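PDB 5V9X: ATP-dependent DNA helicase from Mycobacterium smegmatis, which couples ATP hydrolysis to 3'-to-5' tracking along single-stranded DNA and so probably unwinds RNA:DNA hybrids. Local coordinates for residues Glu39-Ala44 with Asp54-Ile59; Ala78-Ala83 with Thr187-Glu192. All blocks are in the same frame, centred on the assembly; numbering follows the deposited sequence.

Interaction 1: residues Glu39-Ala44 with Asp54-Ile59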
loop_
_atom_site.group_PDB
_atom_site.type_symbol
_atom_site.label_atom_id
_atom_site.label_comp_id
_atom_site.label_asym_id
_atom_site.label_seq_id
_atom_site.Cartn_x
_atom_site.Cartn_y
_atom_site.Cartn_z
ATOM N N GLU A 39 15.881 -28.925 -21.493
ATOM C CA GLU A 39 17.335 -28.874 -21.598
ATOM C C GLU A 39 17.872 -27.506 -21.201
ATOM O O GLU A 39 18.930 -27.414 -20.570
ATOM C CB GLU A 39 17.794 -29.233 -23.012
ATOM C CG GLU A 39 19.314 -29.198 -23.173
ATOM C CD GLU A 39 19.807 -29.942 -24.398
ATOM O OE1 GLU A 39 19.835 -29.340 -25.492
ATOM O OE2 GLU A 39 20.166 -31.132 -24.265
ATOM N N TRP A 40 17.162 -26.433 -21.555
ATOM C CA TRP A 40 17.639 -25.106 -21.183
ATOM C C TRP A 40 17.642 -24.925 -19.671
ATOM O O TRP A 40 18.660 -24.534 -19.086
ATOM C CB TRP A 40 16.797 -24.007 -21.826
ATOM C CG TRP A 40 17.073 -22.711 -21.134
ATOM C CD1 TRP A 40 18.181 -21.930 -21.279
ATOM C CD2 TRP A 40 16.266 -22.079 -20.131
ATOM N NE1 TRP A 40 18.101 -20.836 -20.454
ATOM C CE2 TRP A 40 16.936 -20.905 -19.736
ATOM C CE3 TRP A 40 15.037 -22.387 -19.539
ATOM C CZ2 TRP A 40 16.420 -20.038 -18.775
ATOM C CZ3 TRP A 40 14.524 -21.524 -18.587
ATOM C CH2 TRP A 40 15.213 -20.363 -18.216
ATOM N N PHE A 41 16.502 -25.188 -19.024
ATOM C CA PHE A 41 16.404 -24.974 -17.583
ATOM C C PHE A 41 17.444 -25.790 -16.827
ATOM O O PHE A 41 17.938 -25.350 -15.783
ATOM C CB PHE A 41 14.994 -25.312 -17.093
ATOM C CG PHE A 41 14.716 -24.859 -15.684
ATOM C CD1 PHE A 41 15.059 -25.654 -14.601
ATOM C CD2 PHE A 41 14.111 -23.637 -15.444
ATOM C CE1 PHE A 41 14.811 -25.236 -13.309
ATOM C CE2 PHE A 41 13.856 -23.215 -14.150
ATOM C CZ PHE A 41 14.207 -24.017 -13.082
ATOM N N THR A 42 17.795 -26.971 -17.342
ATOM C CA THR A 42 18.820 -27.783 -16.695
ATOM C C THR A 42 20.196 -27.136 -16.814
ATOM O O THR A 42 20.991 -27.175 -15.868
ATOM C CB THR A 42 18.824 -29.190 -17.293
ATOM O OG1 THR A 42 17.592 -29.846 -16.972
ATOM C CG2 THR A 42 19.978 -30.011 -16.742
ATOM N N THR A 43 20.492 -26.525 -17.962
ATOM C CA THR A 43 21.776 -25.859 -18.141
ATOM C C THR A 43 21.832 -24.491 -17.474
ATOM O O THR A 43 22.917 -23.903 -17.396
ATOM C CB THR A 43 22.101 -25.708 -19.632
ATOM O OG1 THR A 43 21.135 -24.851 -20.252
ATOM C CG2 THR A 43 22.089 -27.061 -20.323
ATOM N N ALA A 44 20.702 -23.977 -16.988
ATOM C CA ALA A 44 20.637 -22.651 -16.386
ATOM C C ALA A 44 20.621 -22.680 -14.864
ATOM O O ALA A 44 21.209 -21.799 -14.229
ATOM C CB ALA A 44 19.398 -21.904 -16.888
ATOM N N ASP A 54 5.858 -27.361 -7.739
ATOM C CA ASP A 54 4.434 -27.389 -7.422
ATOM C C ASP A 54 3.639 -26.518 -8.389
ATOM O O ASP A 54 2.588 -26.930 -8.892
ATOM C CB ASP A 54 4.205 -26.928 -5.983
ATOM C CG ASP A 54 4.984 -27.743 -4.973
ATOM O OD1 ASP A 54 5.571 -28.776 -5.359
ATOM O OD2 ASP A 54 5.012 -27.343 -3.790
ATOM N N ALA A 55 4.129 -25.303 -8.656
ATOM C CA ALA A 55 3.388 -24.379 -9.509
ATOM C C ALA A 55 3.273 -24.905 -10.932
ATOM O O ALA A 55 2.216 -24.786 -11.559
ATOM C CB ALA A 55 4.048 -23.000 -9.502
ATOM N N TRP A 56 4.351 -25.492 -11.460
ATOM C CA TRP A 56 4.288 -26.061 -12.803
ATOM C C TRP A 56 3.247 -27.170 -12.882
ATOM O O TRP A 56 2.541 -27.296 -13.889
ATOM C CB TRP A 56 5.658 -26.589 -13.221
ATOM C CG TRP A 56 6.690 -25.521 -13.396
ATOM C CD1 TRP A 56 6.475 -24.207 -13.698
ATOM C CD2 TRP A 56 8.108 -25.675 -13.267
ATOM N NE1 TRP A 56 7.672 -23.535 -13.771
ATOM C CE2 TRP A 56 8.689 -24.415 -13.508
ATOM C CE3 TRP A 56 8.942 -26.758 -12.972
ATOM C CZ2 TRP A 56 10.067 -24.209 -13.465
ATOM C CZ3 TRP A 56 10.304 -26.552 -12.930
ATOM C CH2 TRP A 56 10.855 -25.288 -13.174
ATOM N N SER A 57 3.131 -27.977 -11.825
ATOM C CA SER A 57 2.146 -29.054 -11.823
ATOM C C SER A 57 0.728 -28.500 -11.879
ATOM O O SER A 57 -0.089 -28.930 -12.701
ATOM C CB SER A 57 2.332 -29.929 -10.584
ATOM O OG SER A 57 1.490 -31.067 -10.642
ATOM N N ALA A 58 0.420 -27.537 -11.009
ATOM C CA ALA A 58 -0.924 -26.971 -10.978
ATOM C C ALA A 58 -1.227 -26.183 -12.248
ATOM O O ALA A 58 -2.327 -26.291 -12.802
ATOM C CB ALA A 58 -1.090 -26.084 -9.746
ATOM N N ILE A 59 -0.266 -25.388 -12.724
ATOM C CA ILE A 59 -0.500 -24.576 -13.916
ATOM C C ILE A 59 -0.694 -25.461 -15.140
ATOM O O ILE A 59 -1.589 -25.221 -15.960
ATOM C CB ILE A 59 0.653 -23.574 -14.117
ATOM C CG1 ILE A 59 0.651 -22.522 -13.005
ATOM C CG2 ILE A 59 0.550 -22.900 -15.477
ATOM C CD1 ILE A 59 1.880 -21.646 -13.001
#

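Interaction 2: residues Ala78-Ala83 with Thr187-Glu192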
loop_
_atom_site.group_PDB
_atom_site.type_symbol
_atom_site.label_atom_id
_atom_site.label_comp_id
_atom_site.label_asym_id
_atom_site.label_seq_id
_atom_site.Cartn_x
_atom_site.Cartn_y
_atom_site.Cartn_z
ATOM N N ALA A 78 8.135 -19.738 -12.444
ATOM C CA ALA A 78 7.009 -20.576 -12.047
ATOM C C ALA A 78 5.755 -20.205 -12.826
ATOM O O ALA A 78 5.029 -21.082 -13.306
ATOM C CB ALA A 78 6.760 -20.452 -10.544
ATOM N N ALA A 79 5.498 -18.906 -12.981
ATOM C CA ALA A 79 4.298 -18.456 -13.672
ATOM C C ALA A 79 4.482 -18.397 -15.183
ATOM O O ALA A 79 3.499 -18.509 -15.924
ATOM C CB ALA A 79 3.876 -17.085 -13.147
ATOM N N PHE A 80 5.714 -18.239 -15.661
ATOM C CA PHE A 80 5.954 -17.973 -17.074
ATOM C C PHE A 80 6.340 -19.207 -17.879
ATOM O O PHE A 80 5.920 -19.330 -19.034
ATOM C CB PHE A 80 7.048 -16.911 -17.236
ATOM C CG PHE A 80 6.524 -15.506 -17.324
ATOM C CD1 PHE A 80 5.990 -15.026 -18.510
ATOM C CD2 PHE A 80 6.572 -14.660 -16.227
ATOM C CE1 PHE A 80 5.509 -13.733 -18.599
ATOM C CE2 PHE A 80 6.093 -13.365 -16.310
ATOM C CZ PHE A 80 5.562 -12.900 -17.497
ATOM N N LEU A 81 7.117 -20.130 -17.298
ATOM C CA LEU A 81 7.818 -21.125 -18.110
ATOM C C LEU A 81 6.854 -22.021 -18.879
ATOM O O LEU A 81 7.104 -22.348 -20.046
ATOM C CB LEU A 81 8.741 -21.974 -17.237
ATOM C CG LEU A 81 9.726 -22.822 -18.045
ATOM C CD1 LEU A 81 10.695 -21.926 -18.804
ATOM C CD2 LEU A 81 10.472 -23.803 -17.158
ATOM N N TRP A 82 5.755 -22.439 -18.248
ATOM C CA TRP A 82 4.804 -23.296 -18.946
ATOM C C TRP A 82 4.196 -22.578 -20.144
ATOM O O TRP A 82 4.082 -23.149 -21.234
ATOM C CB TRP A 82 3.705 -23.773 -17.997
ATOM C CG TRP A 82 2.730 -24.673 -18.687
ATOM C CD1 TRP A 82 1.483 -24.346 -19.132
ATOM C CD2 TRP A 82 2.938 -26.045 -19.048
ATOM N NE1 TRP A 82 0.894 -25.433 -19.731
ATOM C CE2 TRP A 82 1.766 -26.489 -19.693
ATOM C CE3 TRP A 82 3.996 -26.943 -18.878
ATOM C CZ2 TRP A 82 1.624 -27.791 -20.168
ATOM C CZ3 TRP A 82 3.853 -28.235 -19.352
ATOM C CH2 TRP A 82 2.677 -28.647 -19.989
ATOM N N ALA A 83 3.797 -21.318 -19.958
ATOM C CA ALA A 83 3.296 -20.533 -21.080
ATOM C C ALA A 83 4.381 -20.322 -22.127
ATOM O O ALA A 83 4.101 -20.320 -23.333
ATOM C CB ALA A 83 2.756 -19.192 -20.584
ATOM N N THR A 187 -3.388 -16.856 -20.691
ATOM C CA THR A 187 -2.841 -16.817 -19.344
ATOM C C THR A 187 -2.815 -15.379 -18.848
ATOM O O THR A 187 -2.553 -14.451 -19.618
ATOM C CB THR A 187 -1.422 -17.415 -19.300
ATOM O OG1 THR A 187 -1.444 -18.754 -19.809
ATOM C CG2 THR A 187 -0.873 -17.430 -17.878
ATOM N N VAL A 188 -3.098 -15.201 -17.559
ATOM C CA VAL A 188 -3.009 -13.904 -16.898
ATOM C C VAL A 188 -2.208 -14.082 -15.617
ATOM O O VAL A 188 -2.635 -14.804 -14.708
ATOM C CB VAL A 188 -4.395 -13.310 -16.590
ATOM C CG1 VAL A 188 -4.254 -12.088 -15.698
ATOM C CG2 VAL A 188 -5.111 -12.946 -17.880
ATOM N N ILE A 189 -1.053 -13.427 -15.546
ATOM C CA ILE A 189 -0.202 -13.445 -14.363
ATOM C C ILE A 189 -0.409 -12.140 -13.610
ATOM O O ILE A 189 -0.273 -11.054 -14.188
ATOM C CB ILE A 189 1.278 -13.636 -14.740
ATOM C CG1 ILE A 189 1.454 -14.868 -15.629
ATOM C CG2 ILE A 189 2.137 -13.750 -13.488
ATOM C CD1 ILE A 189 2.880 -15.090 -16.087
ATOM N N VAL A 190 -0.750 -12.239 -12.330
ATOM C CA VAL A 190 -0.912 -11.084 -11.459
ATOM C C VAL A 190 0.191 -11.169 -10.415
ATOM O O VAL A 190 0.053 -11.860 -9.399
ATOM C CB VAL A 190 -2.302 -11.030 -10.815
ATOM C CG1 VAL A 190 -2.397 -9.850 -9.858
ATOM C CG2 VAL A 190 -3.376 -10.932 -11.887
ATOM N N ASP A 191 1.294 -10.474 -10.672
ATOM C CA ASP A 191 2.436 -10.478 -9.771
ATOM C C ASP A 191 2.192 -9.531 -8.604
ATOM O O ASP A 191 1.539 -8.494 -8.747
ATOM C CB ASP A 191 3.701 -10.069 -10.521
ATOM C CG ASP A 191 4.958 -10.643 -9.908
ATOM O OD1 ASP A 191 4.928 -11.015 -8.716
ATOM O OD2 ASP A 191 5.979 -10.720 -10.623
ATOM N N GLU A 192 2.733 -9.898 -7.444
ATOM C CA GLU A 192 2.587 -9.116 -6.217
ATOM C C GLU A 192 1.114 -8.840 -5.920
ATOM O O GLU A 192 0.703 -7.705 -5.673
ATOM C CB GLU A 192 3.390 -7.816 -6.296
ATOM C CG GLU A 192 4.825 -7.992 -6.770
ATOM C CD GLU A 192 5.641 -8.902 -5.871
ATOM O OE1 GLU A 192 5.291 -9.047 -4.678
ATOM O OE2 GLU A 192 6.641 -9.474 -6.360
#

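Interaction 1: residues Glu39-Ala44 with Asp54-Ile59
Phe41 and Trp56 reach toward each other from opposite directions and meet ring to ring, and this one pair makes the whole contact. It is an edge-to-face (T-shaped) stack: the benzo edge of the indole of Trp56 is directed at a face of the Phe41 ring, with the planes at 86° and the centroid of the phenyl ring 5.2 Å from that of the indole's six-membered ring. Trp56 CH2 leads, 3.6 Å from Phe41 CZ, so the indole edge lands toward the rim of the phenyl face. Next to it, Trp56 CZ2 lies 4.0 Å from Phe41 CE2. The backbones stay far apart, with 13.1 Å from Phe41 CA to Trp56 CA, and two long aromatic side chains span the gap. On the Phe41 side a chi1 of -168° swings the ring away from the backbone N and out across the gap.

The tight part is thus a small, buried aromatic junction, whereas the far side of helix 35-44 is open to solvent at Thr42 and Thr43. There Thr43 OG1 lies 2.8 Å from Trp40 O, to which it donates a hydrogen bond within the helix, and it is also hydrogen-bonded to Arg126. The junction borders the nucleotide site: Phe41 belongs to the pocket of the bound ATP analogue AMP-PNP and touches it. On the indole's pyrrole side, a hydrogen bond from Trp56 NE1 to Leu77 O helps to hold its rotation.

Pro48, from the loop joining the two helices, touches both rings, and Phe33 adds a second edge-to-face contact to Trp56. Helix 75-88 lies against the pair through Leu77, which touches Phe41, and Leu81, which touches Trp56, while Ala55 and Ile59 of helix 50-60 pack on strand 64-68.

Interaction 2: residues Ala78-Ala83 with Thr187-Glu192
The Phe80 ring has the CD1 methyl of Ile189 over one face, almost exactly above its centre: CD1 stands 3.5 Å from the ring centroid and only 7° off the ring normal, a CH-pi contact. All six ring carbons are therefore nearly equidistant from the methyl, and its packing against Phe80 involves the face rather than the edge.

This is helix-on-sheet packing in the first RecA-like domain of this DEAD/DEAH-box-type helicase. The 78-83 part of helix 75-88, the helix that follows the probable P-loop, runs nearly antiparallel to strand 187-191 (164°), with the axes of the two segments 9.6 Å apart. Ala79 faces the sheet, and its small CB lets the strand come close, with Ala79 CA 6.8 Å from Ile189 CA. Ile189 embraces that methyl with both branches: CD1 is 3.7 Å and CG2 3.8 Å from Ala79 CB. With CG1 anti to its carbonyl carbon (chi1 -53°), Ile189 turns CD1 into the corner between Ala79 and the Phe80 face, where CD1 also lies 3.5 Å from Ala79 O.

Strand 187-191 lies between strands 100-103 and 221-226, and Ile223 and Leu225 of the latter also touch Ala79. Asp191 and Glu192, at the C-terminal end of the segment, open the Asp-Glu-Val-His sequence, the Walker B (motif II) element of this family; Glu192 touches the bound AMP-PNP, and Asp191 OD2 is hydrogen-bonded to Tyr102 OH. At the other end of the contact the packing thins to a single approach, Ala83 CB to Thr187 OG1 at 4.3 Å.

From the N terminus, helix 35-44 turns through a short connection into helix 50-60, and interaction 1 closes this small loop. The chain then forms strand 64-68 and helix 75-88. From that helix, interaction 2 closes a much longer loop, whose 103 intervening residues include strands 100-103, 140-143 and 162-165 before strand 187-191. The loops follow in series, neither nesting nor crossing. Helix 75-88 joins them spatially: Trp40 CZ3 lies 3.9 Å from Leu81 CD1, and Trp56 also packs on the backbone of Ala78. Interaction 1 thus ties the N-terminal helices together beside the nucleotide pocket, and interaction 2 fastens helix 75-88 to the parallel sheet.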